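Local coordinates for protein UDP-N-acetylmuramate-alanine ligase MurC (Thermotoga maritima, PDB 1J6U) that catalyses the ATP-dependent ligation of L-alanine to UDP-N-acetylmuramate, a cytoplasmic step of peptidoglycan biosynthesis, at residues L267-K272 and A284-F289. Sequence-based numbering, arbitrary orientation.
Sequences LELKLK and AVIALF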
loop_
_atom_site.group_PDB
_atom_site.type_symbol
_atom_site.label_atom_id
_atom_site.label_comp_id
_atom_site.label_asym_id
_atom_site.label_seq_id
_atom_site.Cartn_x
_atom_site.Cartn_y
_atom_site.Cartn_z
ATOM N N LEU A 267 20.528 18.156 -2.595
ATOM C CA LEU A 267 19.626 18.477 -1.491
ATOM C C LEU A 267 19.656 17.440 -0.381
ATOM O O LEU A 267 20.147 16.306 -0.523
ATOM C CB LEU A 267 18.171 18.641 -1.985
ATOM C CG LEU A 267 17.516 17.431 -2.678
ATOM C CD1 LEU A 267 17.049 16.414 -1.640
ATOM C CD2 LEU A 267 16.331 17.915 -3.497
ATOM N N GLU A 268 19.115 17.853 0.744
ATOM C CA GLU A 268 19.036 16.958 1.852
ATOM C C GLU A 268 17.570 16.597 2.031
ATOM O O GLU A 268 16.712 17.469 2.196
ATOM C CB GLU A 268 19.566 17.598 3.128
ATOM C CG GLU A 268 19.536 16.627 4.266
ATOM C CD GLU A 268 20.050 17.214 5.541
ATOM O OE1 GLU A 268 19.411 18.161 6.055
ATOM O OE2 GLU A 268 21.090 16.720 6.025
ATOM N N LEU A 269 17.308 15.296 1.970
ATOM C CA LEU A 269 15.974 14.744 2.182
ATOM C C LEU A 269 15.796 14.360 3.650
ATOM O O LEU A 269 16.619 13.630 4.217
ATOM C CB LEU A 269 15.794 13.490 1.336
ATOM C CG LEU A 269 14.517 12.680 1.485
ATOM C CD1 LEU A 269 13.275 13.524 1.204
ATOM C CD2 LEU A 269 14.625 11.519 0.526
ATOM N N LYS A 270 14.752 14.883 4.272
ATOM C CA LYS A 270 14.421 14.508 5.641
ATOM C C LYS A 270 13.016 13.841 5.626
ATOM O O LYS A 270 12.076 14.368 5.045
ATOM C CB LYS A 270 14.373 15.720 6.545
ATOM C CG LYS A 270 15.686 16.368 6.806
ATOM C CD LYS A 270 15.602 17.040 8.165
ATOM C CE LYS A 270 16.274 18.397 8.187
ATOM N NZ LYS A 270 15.846 19.122 9.414
ATOM N N LEU A 271 12.890 12.674 6.247
ATOM C CA LEU A 271 11.598 11.966 6.338
ATOM C C LEU A 271 11.258 11.604 7.790
ATOM O O LEU A 271 12.128 11.132 8.553
ATOM C CB LEU A 271 11.632 10.664 5.538
ATOM C CG LEU A 271 11.905 10.804 4.044
ATOM C CD1 LEU A 271 12.164 9.469 3.405
ATOM C CD2 LEU A 271 10.712 11.524 3.424
ATOM N N LYS A 272 10.002 11.837 8.163
ATOM C CA LYS A 272 9.499 11.477 9.489
ATOM C C LYS A 272 9.393 9.945 9.409
ATOM O O LYS A 272 9.802 9.223 10.308
ATOM C CB LYS A 272 8.126 12.091 9.684
ATOM C CG LYS A 272 7.944 12.773 11.002
ATOM N N ALA A 284 12.168 8.814 -5.743
ATOM C CA ALA A 284 11.365 8.783 -6.963
ATOM C C ALA A 284 10.417 9.982 -7.010
ATOM O O ALA A 284 10.132 10.530 -8.085
ATOM C CB ALA A 284 10.562 7.483 -7.054
ATOM N N VAL A 285 9.925 10.396 -5.849
ATOM C CA VAL A 285 9.032 11.532 -5.819
ATOM C C VAL A 285 9.773 12.823 -6.204
ATOM O O VAL A 285 9.308 13.626 -7.007
ATOM C CB VAL A 285 8.365 11.679 -4.418
ATOM C CG1 VAL A 285 7.620 13.044 -4.328
ATOM C CG2 VAL A 285 7.321 10.520 -4.212
ATOM N N ILE A 286 10.908 13.032 -5.568
ATOM C CA ILE A 286 11.753 14.159 -5.835
ATOM C C ILE A 286 12.084 14.181 -7.342
ATOM O O ILE A 286 12.019 15.215 -7.986
ATOM C CB ILE A 286 13.034 14.007 -5.022
ATOM C CG1 ILE A 286 12.793 14.521 -3.621
ATOM C CG2 ILE A 286 14.205 14.767 -5.669
ATOM C CD1 ILE A 286 13.878 14.033 -2.659
ATOM N N ALA A 287 12.429 13.025 -7.887
ATOM C CA ALA A 287 12.783 12.936 -9.273
ATOM C C ALA A 287 11.655 13.387 -10.153
ATOM O O ALA A 287 11.884 14.099 -11.132
ATOM C CB ALA A 287 13.221 11.508 -9.641
ATOM N N LEU A 288 10.435 12.991 -9.824
ATOM C CA LEU A 288 9.317 13.383 -10.655
ATOM C C LEU A 288 9.106 14.901 -10.638
ATOM O O LEU A 288 9.111 15.546 -11.675
ATOM C CB LEU A 288 8.030 12.701 -10.188
ATOM C CG LEU A 288 6.756 13.187 -10.883
ATOM C CD1 LEU A 288 6.801 12.718 -12.322
ATOM C CD2 LEU A 288 5.529 12.658 -10.213
ATOM N N PHE A 289 8.901 15.453 -9.453
ATOM C CA PHE A 289 8.654 16.868 -9.281
ATOM C C PHE A 289 9.763 17.818 -9.733
ATOM O O PHE A 289 9.484 18.909 -10.264
ATOM C CB PHE A 289 8.271 17.134 -7.833
ATOM C CG PHE A 289 6.864 16.753 -7.537
ATOM C CD1 PHE A 289 6.558 15.552 -6.888
ATOM C CD2 PHE A 289 5.840 17.546 -7.991
ATOM C CE1 PHE A 289 5.243 15.162 -6.709
ATOM C CE2 PHE A 289 4.509 17.167 -7.814
ATOM C CZ PHE A 289 4.205 15.970 -7.170
#
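The outermost methyl of I286, CD1, reaches from the helix into the angle between L267 and L269, two leucines that stand on the same face of the strand. It lies 3.9 Å from CD1 of L269 and 4.1 Å from CD1 of L267, the closest approaches of the isoleucine to the strand. L269 turns both branches of its fork to this one atom, since CD2 also lies 4.1 Å from I286 CD1, whereas CD2 of L267 sits more loosely beside I286 CG2, at 4.4 Å. The approaches differ as well: the side chains of L267 and I286 run past each other in opposite directions, while those of L269 and I286 meet at a slant. In I286 the longer branch is turned beside the backbone N and extends further through chi2 (163°), which carries CD1 out from the helix to the strand. No hydrogen bond crosses the interface, and with the CA atoms of L269 and I286 9.1 Å apart, the link is made by apolar side-chain ends. L300 of helix 296-305 touches both leucines and L303 touches I286, so a second helix closes the same apolar cluster. The strand's backbone meanwhile pairs with strand 255-261, and on another flank of helix 276-291 V285 and F289 pack against helix 125-138, whose first residues belong to the predicted ATP-binding site. The contact thus joins the edge strand of a small three-stranded antiparallel sheet to the helix that follows it, within the central, ATP-binding domain of a Mur ligase.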